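Local coordinates for fructosyl amine: oxygen oxidoreductase (Aspergillus fumigatus, PDB 3DJE), which oxidatively removes the fructosyl group from glycated amino acids, acting as an FAD-dependent deglycating enzyme (an amadoriase), at residues A[21-26]-A[165-170]. Sequence-based numbering, arbitrary orientation.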
loop_
_atom_site.group_PDB
_atom_site.type_symbol
_atom_site.label_atom_id
_atom_site.label_comp_id
_atom_site.label_asym_id
_atom_site.label_seq_id
_atom_site.Cartn_x
_atom_site.Cartn_y
_atom_site.Cartn_z
ATOM N N THR A 21 -11.573 -0.284 8.371
ATOM C CA THR A 21 -12.048 -0.641 9.697
ATOM C C THR A 21 -13.270 0.200 10.095
ATOM O O THR A 21 -14.265 -0.340 10.596
ATOM C CB THR A 21 -10.918 -0.546 10.733
ATOM O OG1 THR A 21 -9.846 -1.412 10.339
ATOM C CG2 THR A 21 -11.415 -1.023 12.092
ATOM N N ALA A 22 -13.200 1.513 9.859
ATOM C CA ALA A 22 -14.320 2.411 10.164
ATOM C C ALA A 22 -15.590 1.986 9.427
ATOM O O ALA A 22 -16.675 1.897 10.017
ATOM C CB ALA A 22 -13.948 3.845 9.826
ATOM N N LEU A 23 -15.433 1.691 8.137
ATOM C CA LEU A 23 -16.544 1.260 7.293
ATOM C C LEU A 23 -17.163 -0.021 7.813
ATOM O O LEU A 23 -18.398 -0.114 7.946
ATOM C CB LEU A 23 -16.066 1.079 5.849
ATOM C CG LEU A 23 -17.146 0.570 4.887
ATOM C CD1 LEU A 23 -18.297 1.584 4.773
ATOM C CD2 LEU A 23 -16.515 0.256 3.518
ATOM N N HIS A 24 -16.316 -1.009 8.114
ATOM C CA HIS A 24 -16.828 -2.298 8.568
ATOM C C HIS A 24 -17.419 -2.254 9.966
ATOM O O HIS A 24 -18.421 -2.925 10.221
ATOM C CB HIS A 24 -15.806 -3.400 8.353
ATOM C CG HIS A 24 -15.658 -3.755 6.912
ATOM N ND1 HIS A 24 -16.625 -4.462 6.227
ATOM C CD2 HIS A 24 -14.693 -3.457 6.009
ATOM C CE1 HIS A 24 -16.243 -4.616 4.969
ATOM N NE2 HIS A 24 -15.079 -4.009 4.810
ATOM N N LEU A 25 -16.878 -1.412 10.840
ATOM C CA LEU A 25 -17.517 -1.224 12.149
ATOM C C LEU A 25 -18.927 -0.677 11.940
ATOM O O LEU A 25 -19.887 -1.172 12.559
ATOM C CB LEU A 25 -16.720 -0.262 13.035
ATOM C CG LEU A 25 -15.467 -0.847 13.682
ATOM C CD1 LEU A 25 -14.600 0.280 14.254
ATOM C CD2 LEU A 25 -15.757 -1.883 14.777
ATOM N N ALA A 26 -19.049 0.344 11.087
ATOM C CA ALA A 26 -20.338 0.981 10.811
ATOM C C ALA A 26 -21.304 -0.035 10.206
ATOM O O ALA A 26 -22.469 -0.115 10.621
ATOM C CB ALA A 26 -20.170 2.172 9.873
ATOM N N VAL A 165 -11.762 7.731 -0.445
ATOM C CA VAL A 165 -12.718 8.806 -0.154
ATOM C C VAL A 165 -14.146 8.242 -0.097
ATOM O O VAL A 165 -14.877 8.532 0.839
ATOM C CB VAL A 165 -12.591 9.960 -1.177
ATOM C CG1 VAL A 165 -13.719 10.966 -1.020
ATOM C CG2 VAL A 165 -11.244 10.682 -0.996
ATOM N N ALA A 166 -14.516 7.396 -1.056
ATOM C CA ALA A 166 -15.868 6.816 -1.062
ATOM C C ALA A 166 -16.118 6.029 0.227
ATOM O O ALA A 166 -17.194 6.118 0.822
ATOM C CB ALA A 166 -16.078 5.929 -2.296
ATOM N N ALA A 167 -15.139 5.220 0.630
ATOM C CA ALA A 167 -15.295 4.409 1.841
ATOM C C ALA A 167 -15.399 5.291 3.094
ATOM O O ALA A 167 -16.228 5.019 3.972
ATOM C CB ALA A 167 -14.142 3.428 1.979
ATOM N N ALA A 168 -14.565 6.335 3.192
ATOM C CA ALA A 168 -14.628 7.248 4.348
ATOM C C ALA A 168 -15.976 7.973 4.414
ATOM O O ALA A 168 -16.577 8.094 5.487
ATOM C CB ALA A 168 -13.491 8.238 4.316
ATOM N N ARG A 169 -16.451 8.428 3.256
ATOM C CA ARG A 169 -17.689 9.176 3.205
ATOM C C ARG A 169 -18.867 8.280 3.549
ATOM O O ARG A 169 -19.815 8.736 4.191
ATOM C CB ARG A 169 -17.859 9.807 1.833
ATOM C CG ARG A 169 -16.883 10.950 1.658
ATOM C CD ARG A 169 -17.071 11.659 0.356
ATOM N NE ARG A 169 -18.374 12.320 0.346
ATOM C CZ ARG A 169 -19.350 12.003 -0.495
ATOM N NH1 ARG A 169 -19.143 11.078 -1.426
ATOM N NH2 ARG A 169 -20.519 12.635 -0.424
ATOM N N GLU A 170 -18.796 7.013 3.148
ATOM C CA GLU A 170 -19.839 6.046 3.525
ATOM C C GLU A 170 -19.796 5.763 5.037
ATOM O O GLU A 170 -20.825 5.741 5.700
ATOM C CB GLU A 170 -19.700 4.761 2.712
ATOM C CG GLU A 170 -20.747 3.705 3.067
ATOM C CD GLU A 170 -22.115 3.896 2.412
ATOM O OE1 GLU A 170 -22.489 5.024 2.022
ATOM O OE2 GLU A 170 -22.841 2.882 2.313
#
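Ala167 and Glu170, one turn apart on helix 160-173, both meet Leu23, the residue of segment 21-26 that does the touching. At Ala167 the two backbones come nearest, with its CA 6.4 Å from Leu23 CA. The side chain here is only a methyl, and its smallness suits so short a spacing: Leu23 CD2 lies 4.2 Å from Ala167 CB. The backbone O of Ala167 is also approached, by Leu23 CD1 at 4.1 Å. The same alanine packs on Thr19, an earlier residue of helix 16-27, which extends the contact towards the start of that helix. Glu170 follows one turn on and takes part through its aliphatic stem. In both Glu170 and Leu23 the CG stands anti to the backbone N (chi1 179° and 178°), which extends each chain from its backbone; the two meet at a slant, Glu170 CG 3.7 Å from Leu23 CD1. A bend at chi2 (81°) then carries the carboxylate off the line of the stem, and OE1 forms a salt bridge with Arg173, farther along its own helix. Glutamate fits here because its methylenes can lie against a leucine while its charged end is paired elsewhere. Leucine suits the facing position because it is forked: CD2 faces Ala167 CB, while CD1 reaches the stem of Glu170. Leu86 and Phe87 pack on Leu23 as well. Helix 16-27 follows the first strand of the Rossmann-type FAD-binding fold, and its beginning holds Thr16 and Trp17, which bind FAD; helix 160-173 precedes strand 177-180, an edge strand of the same sheet. The cofactor, about 11 Å from the side chain of Ala167, is not touched. Methyls meeting carbon atoms imply van der Waals packing between helices, with Arg173 probably offsetting the charge of Glu170.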